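PDB 6IC9: PHD finger protein 3 from Homo sapiens, which regulates neuronal gene expression through its SPOC domain, the part present here, which reads the phosphorylated C-terminal domain of RNA polymerase II. Local coordinates for residues V28-V34 with V77-V83; Y91-F95 with P145-L149. All coordinates share one frame. Residues are numbered along the deposited sequence.

Contact 1. Residues V28-V34 with V77-V83; sequences VTKAYPV and VVRFTPV
Strands V28-V34 and V77-P82 run antiparallel in the SPOC beta-barrel, their axes 4.5 Å apart at closest approach and their N-to-C directions at 143°. K30 with T81 and Y32 with R79 are hydrogen-bonded pairs, backbone N to O 2.8 to 3.0 Å in both directions; V34 N to V77 O (3.0 Å) and V83 N to V28 O (3.1 Å) extend the ladder. P33 and P82 sit at non-hydrogen-bonded positions, where a missing amide proton costs nothing. T29 OG1 (chi1 t) donates to T81 O (2.8 Å).

One face carries K30 (m, then t throughout), Y32, R79 and T81, long or polar side chains suiting partial exposure. T81 OG1 (chi1 p) lies at the Y32 ring edge (chi1 m), 3.4 Å from Y32 CE1, and bonds weakly to K30 O (3.4 Å). R79 is p, t, t, with chi4 near 82° turning its guanidinium face over Y32 CB. A water joins R79 NE and P33 O, 2.8 Å from each. On the buried face the small A31 CB lies 3.9 Å from F80 CE1 (chi1 m). Valines with chi1 t pair V28 CG1 with V83 CG2 (3.8 Å) and V34 CB with V77 CG1 (4.0 Å). Strand 15-21 flanks V28-V34, strand 147-155 flanks V77-P82, and P82 packs against helix 85-101.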
loop_
_atom_site.group_PDB
_atom_site.type_symbol
_atom_site.label_atom_id
_atom_site.label_comp_id
_atom_site.label_asym_id
_atom_site.label_seq_id
_atom_site.Cartn_x
_atom_site.Cartn_y
_atom_site.Cartn_z
ATOM N N VAL A 28 8.037 2.689 12.040
ATOM C CA VAL A 28 6.680 2.709 12.587
ATOM C C VAL A 28 5.874 3.733 11.814
ATOM O O VAL A 28 6.339 4.841 11.536
ATOM C CB VAL A 28 6.660 3.060 14.078
ATOM C CG1 VAL A 28 5.218 2.951 14.631
ATOM C CG2 VAL A 28 7.613 2.137 14.808
ATOM N N THR A 29 4.655 3.355 11.479
ATOM C CA THR A 29 3.820 4.191 10.638
ATOM C C THR A 29 2.377 4.053 11.112
ATOM O O THR A 29 1.988 3.026 11.647
ATOM C CB THR A 29 3.994 3.788 9.155
ATOM O OG1 THR A 29 3.144 4.594 8.343
ATOM C CG2 THR A 29 3.566 2.340 8.958
ATOM N N LYS A 30 1.561 5.078 10.851
ATOM C CA LYS A 30 0.128 4.988 11.041
ATOM C C LYS A 30 -0.510 5.019 9.656
ATOM O O LYS A 30 -0.018 5.736 8.781
ATOM C CB LYS A 30 -0.383 6.166 11.870
ATOM C CG LYS A 30 -0.121 5.996 13.410
ATOM C CD LYS A 30 -0.349 7.353 14.116
ATOM C CE LYS A 30 -0.243 7.201 15.663
ATOM N NZ LYS A 30 -0.288 8.560 16.348
ATOM N N ALA A 31 -1.558 4.226 9.465
ATOM C CA ALA A 31 -2.335 4.221 8.201
ATOM C C ALA A 31 -3.640 4.980 8.391
ATOM O O ALA A 31 -4.329 4.790 9.400
ATOM C CB ALA A 31 -2.666 2.785 7.775
ATOM N N TYR A 32 -3.992 5.820 7.411
ATOM C CA TYR A 32 -5.225 6.585 7.366
ATOM C C TYR A 32 -5.993 6.205 6.117
ATOM O O TYR A 32 -5.387 5.992 5.059
ATOM C CB TYR A 32 -4.963 8.091 7.315
ATOM C CG TYR A 32 -4.275 8.545 8.613
ATOM C CD1 TYR A 32 -2.907 8.467 8.753
ATOM C CD2 TYR A 32 -5.037 8.973 9.720
ATOM C CE1 TYR A 32 -2.284 8.846 9.964
ATOM C CE2 TYR A 32 -4.429 9.340 10.912
ATOM C CZ TYR A 32 -3.066 9.284 11.021
ATOM O OH TYR A 32 -2.478 9.646 12.205
ATOM N N PRO A 33 -7.318 6.208 6.188
ATOM C CA PRO A 33 -8.119 5.852 4.999
ATOM C C PRO A 33 -8.005 6.871 3.895
ATOM O O PRO A 33 -7.878 8.082 4.120
ATOM C CB PRO A 33 -9.561 5.780 5.539
ATOM C CG PRO A 33 -9.527 6.400 6.846
ATOM C CD PRO A 33 -8.145 6.241 7.407
ATOM N N VAL A 34 -8.004 6.357 2.669
ATOM C CA VAL A 34 -7.990 7.172 1.475
ATOM C C VAL A 34 -9.199 6.848 0.602
ATOM O O VAL A 34 -9.956 7.740 0.210
ATOM C CB VAL A 34 -6.678 6.973 0.668
ATOM C CG1 VAL A 34 -6.788 7.763 -0.585
ATOM C CG2 VAL A 34 -5.411 7.462 1.465
ATOM N N VAL A 77 -7.671 1.709 -0.213
ATOM C CA VAL A 77 -6.423 2.428 -0.387
ATOM C C VAL A 77 -6.221 3.168 0.920
ATOM O O VAL A 77 -7.168 3.793 1.418
ATOM C CB VAL A 77 -6.474 3.416 -1.578
ATOM C CG1 VAL A 77 -5.120 4.139 -1.616
ATOM C CG2 VAL A 77 -6.736 2.669 -2.944
ATOM N N VAL A 78 -5.045 3.002 1.539
ATOM C CA VAL A 78 -4.702 3.755 2.742
ATOM C C VAL A 78 -3.468 4.591 2.444
ATOM O O VAL A 78 -2.773 4.394 1.434
ATOM C CB VAL A 78 -4.437 2.863 3.974
ATOM C CG1 VAL A 78 -5.691 2.072 4.332
ATOM C CG2 VAL A 78 -3.202 1.887 3.735
ATOM N N ARG A 79 -3.206 5.569 3.322
ATOM C CA ARG A 79 -1.986 6.356 3.194
ATOM C C ARG A 79 -1.215 6.199 4.507
ATOM O O ARG A 79 -1.822 6.090 5.583
ATOM C CB ARG A 79 -2.231 7.835 2.909
ATOM C CG ARG A 79 -2.912 8.594 4.017
ATOM C CD ARG A 79 -3.066 10.121 3.618
ATOM N NE ARG A 79 -3.977 10.761 4.562
ATOM C CZ ARG A 79 -3.597 11.186 5.746
ATOM N NH1 ARG A 79 -2.303 11.093 6.101
ATOM N NH2 ARG A 79 -4.497 11.695 6.565
ATOM N N PHE A 80 0.095 6.077 4.387
ATOM C CA PHE A 80 0.984 5.845 5.538
ATOM C C PHE A 80 1.634 7.148 5.929
ATOM O O PHE A 80 2.014 7.935 5.054
ATOM C CB PHE A 80 2.064 4.799 5.190
ATOM C CG PHE A 80 1.492 3.417 4.983
ATOM C CD1 PHE A 80 1.032 2.684 6.066
ATOM C CD2 PHE A 80 1.434 2.853 3.695
ATOM C CE1 PHE A 80 0.481 1.370 5.897
ATOM C CE2 PHE A 80 0.869 1.562 3.492
ATOM C CZ PHE A 80 0.413 0.781 4.622
ATOM N N THR A 81 1.840 7.336 7.252
ATOM C CA THR A 81 2.573 8.508 7.750
ATOM C C THR A 81 3.598 8.004 8.755
ATOM O O THR A 81 3.269 7.133 9.538
ATOM C CB THR A 81 1.649 9.519 8.468
ATOM O OG1 THR A 81 1.093 8.888 9.611
ATOM C CG2 THR A 81 0.449 9.923 7.571
ATOM N N PRO A 82 4.832 8.504 8.741
ATOM C CA PRO A 82 5.810 8.088 9.785
ATOM C C PRO A 82 5.405 8.600 11.168
ATOM O O PRO A 82 4.812 9.672 11.307
ATOM C CB PRO A 82 7.117 8.741 9.305
ATOM C CG PRO A 82 6.629 10.063 8.622
ATOM C CD PRO A 82 5.338 9.606 7.906
ATOM N N VAL A 83 5.741 7.838 12.228
ATOM C CA VAL A 83 5.267 8.290 13.532
ATOM C C VAL A 83 6.231 9.286 14.167
ATOM O O VAL A 83 5.781 10.284 14.736
ATOM C CB VAL A 83 4.959 7.108 14.470
ATOM C CG1 VAL A 83 4.703 7.662 15.901
ATOM C CG2 VAL A 83 3.666 6.397 13.966
HETATM O O HOH W 1 -6.536 10.487 3.506
#

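Contact 2. Residues Y91-F95 with P145-L149; sequences YTLLF and PNLLL
One turn of helix 85-101 packs on the SPOC beta-barrel at the start of strand 147-155. The axes of segments 91-95 and 147-149 approach to 8.8 Å at 70°, and the helical turn is closed by F95 N to Y91 O, 2.8 Å.

N146 leads into the strand with its CA-CB bond toward the helix. Its CB sits over the face of the F95 ring (chi1 t), 3.7 Å from the centroid, a CH-pi contact, while its polar OD1 reaches the backbone of A124.

L147 begins the strand, pointing its CB away from the helix; its carbonyl O lies at the F95 ring edge, 3.5 Å from F95 CD2, and its CA is 3.5 Å from Y91 OH.

L148, with chi1 m and chi2 t, inserts between helical residues. Its CD1 stands over the Y91 ring, 3.9 Å from the centroid and 5° off the normal, and 4.1 Å from L94 CD2; its CD2 meets F95 CB at 4.2 Å. Leucine suits this buried, largely apolar niche against the Y91 ring, L94 and F95.

Tyrosine suits its place because the flat ring packs while the hydroxyl serves the backbone: with chi1 t, Y91 extends to the strand, also bonding F80 O, and its OH accepts from L148 N at 2.9 Å.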
loop_
_atom_site.group_PDB
_atom_site.type_symbol
_atom_site.label_atom_id
_atom_site.label_comp_id
_atom_site.label_asym_id
_atom_site.label_seq_id
_atom_site.Cartn_x
_atom_site.Cartn_y
_atom_site.Cartn_z
ATOM N N TYR A 91 11.149 6.074 6.262
ATOM C CA TYR A 91 10.018 6.212 5.334
ATOM C C TYR A 91 10.488 6.764 4.002
ATOM O O TYR A 91 10.129 6.243 2.932
ATOM C CB TYR A 91 8.998 7.146 5.991
ATOM C CG TYR A 91 7.692 7.385 5.259
ATOM C CD1 TYR A 91 7.640 8.237 4.151
ATOM C CD2 TYR A 91 6.508 6.861 5.776
ATOM C CE1 TYR A 91 6.432 8.498 3.518
ATOM C CE2 TYR A 91 5.278 7.103 5.158
ATOM C CZ TYR A 91 5.262 7.926 4.059
ATOM O OH TYR A 91 4.057 8.183 3.464
ATOM N N THR A 92 11.257 7.861 4.061
ATOM C CA THR A 92 11.850 8.487 2.879
ATOM C C THR A 92 12.758 7.534 2.099
ATOM O O THR A 92 12.736 7.533 0.859
ATOM C CB THR A 92 12.588 9.747 3.305
ATOM O OG1 THR A 92 11.616 10.653 3.841
ATOM C CG2 THR A 92 13.309 10.417 2.132
ATOM N N LEU A 93 13.597 6.741 2.793
ATOM C CA LEU A 93 14.417 5.757 2.072
ATOM C C LEU A 93 13.552 4.782 1.291
ATOM O O LEU A 93 13.870 4.429 0.146
ATOM C CB LEU A 93 15.285 4.950 3.042
ATOM C CG LEU A 93 16.481 5.701 3.601
ATOM C CD1 LEU A 93 17.031 4.943 4.824
ATOM C CD2 LEU A 93 17.522 5.809 2.497
ATOM N N LEU A 94 12.471 4.310 1.914
ATOM C CA LEU A 94 11.602 3.357 1.249
ATOM C C LEU A 94 10.851 3.992 0.096
ATOM O O LEU A 94 10.768 3.399 -0.990
ATOM C CB LEU A 94 10.609 2.759 2.263
ATOM C CG LEU A 94 9.884 1.496 1.734
ATOM C CD1 LEU A 94 10.855 0.424 1.350
ATOM C CD2 LEU A 94 8.939 0.984 2.835
ATOM N N PHE A 95 10.313 5.200 0.299
ATOM C CA PHE A 95 9.722 5.937 -0.831
ATOM C C PHE A 95 10.715 6.045 -2.004
ATOM O O PHE A 95 10.376 5.752 -3.145
ATOM C CB PHE A 95 9.334 7.358 -0.391
ATOM C CG PHE A 95 8.826 8.194 -1.549
ATOM C CD1 PHE A 95 9.673 8.940 -2.327
ATOM C CD2 PHE A 95 7.496 8.132 -1.892
ATOM C CE1 PHE A 95 9.185 9.678 -3.432
ATOM C CE2 PHE A 95 7.008 8.867 -2.994
ATOM C CZ PHE A 95 7.857 9.629 -3.744
ATOM N N PRO A 145 2.943 15.883 0.969
ATOM C CA PRO A 145 4.330 15.440 0.837
ATOM C C PRO A 145 4.365 14.233 -0.093
ATOM O O PRO A 145 3.330 13.694 -0.455
ATOM C CB PRO A 145 4.724 15.062 2.263
ATOM C CG PRO A 145 3.446 14.594 2.887
ATOM C CD PRO A 145 2.338 15.463 2.236
ATOM N N ASN A 146 5.566 13.824 -0.466
ATOM C CA ASN A 146 5.727 12.475 -1.024
ATOM C C ASN A 146 5.109 11.483 -0.050
ATOM O O ASN A 146 5.306 11.581 1.178
ATOM C CB ASN A 146 7.214 12.141 -1.242
ATOM C CG ASN A 146 7.863 12.956 -2.334
ATOM O OD1 ASN A 146 7.210 13.411 -3.269
ATOM N ND2 ASN A 146 9.195 13.139 -2.226
ATOM N N LEU A 147 4.419 10.462 -0.582
ATOM C CA LEU A 147 3.622 9.572 0.253
ATOM C C LEU A 147 3.834 8.133 -0.178
ATOM O O LEU A 147 4.018 7.844 -1.370
ATOM C CB LEU A 147 2.097 9.836 0.095
ATOM C CG LEU A 147 1.573 11.091 0.784
ATOM C CD1 LEU A 147 0.106 11.223 0.423
ATOM C CD2 LEU A 147 1.790 10.890 2.323
ATOM N N LEU A 148 3.698 7.233 0.793
ATOM C CA LEU A 148 3.555 5.795 0.548
ATOM C C LEU A 148 2.089 5.482 0.752
ATOM O O LEU A 148 1.530 5.785 1.824
ATOM C CB LEU A 148 4.402 4.975 1.554
ATOM C CG LEU A 148 5.916 5.069 1.302
ATOM C CD1 LEU A 148 6.652 4.395 2.472
ATOM C CD2 LEU A 148 6.339 4.381 -0.026
ATOM N N LEU A 149 1.441 4.930 -0.289
ATOM C CA LEU A 149 0.088 4.421 -0.202
ATOM C C LEU A 149 0.116 2.908 -0.074
ATOM O O LEU A 149 1.015 2.255 -0.593
ATOM C CB LEU A 149 -0.630 4.814 -1.519
ATOM C CG LEU A 149 -1.472 6.098 -1.626
ATOM C CD1 LEU A 149 -0.914 7.321 -0.947
ATOM C CD2 LEU A 149 -1.889 6.368 -3.119
#

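How the contacts relate
Both segments of contact 1 precede those of contact 2 in the sequence, and the centres of the two contacts are about 10 Å apart. Strand 73-82 leads on to helix 85-101, so the chain passes from the second segment of contact 1 to the first of contact 2. Strands 73-82 and 147-155 are neighbours in the same barrel sheet, where F80 N lies 3.0 Å from L148 O, a probable hydrogen bond. From the helix, Y91 OH comes within 2.6 Å of F80 O, another probable hydrogen bond, and Y91 CD2 packs 3.7 Å from P82 CD. Strand pairing and helix packing are thus joined into one continuous piece of the SPOC domain.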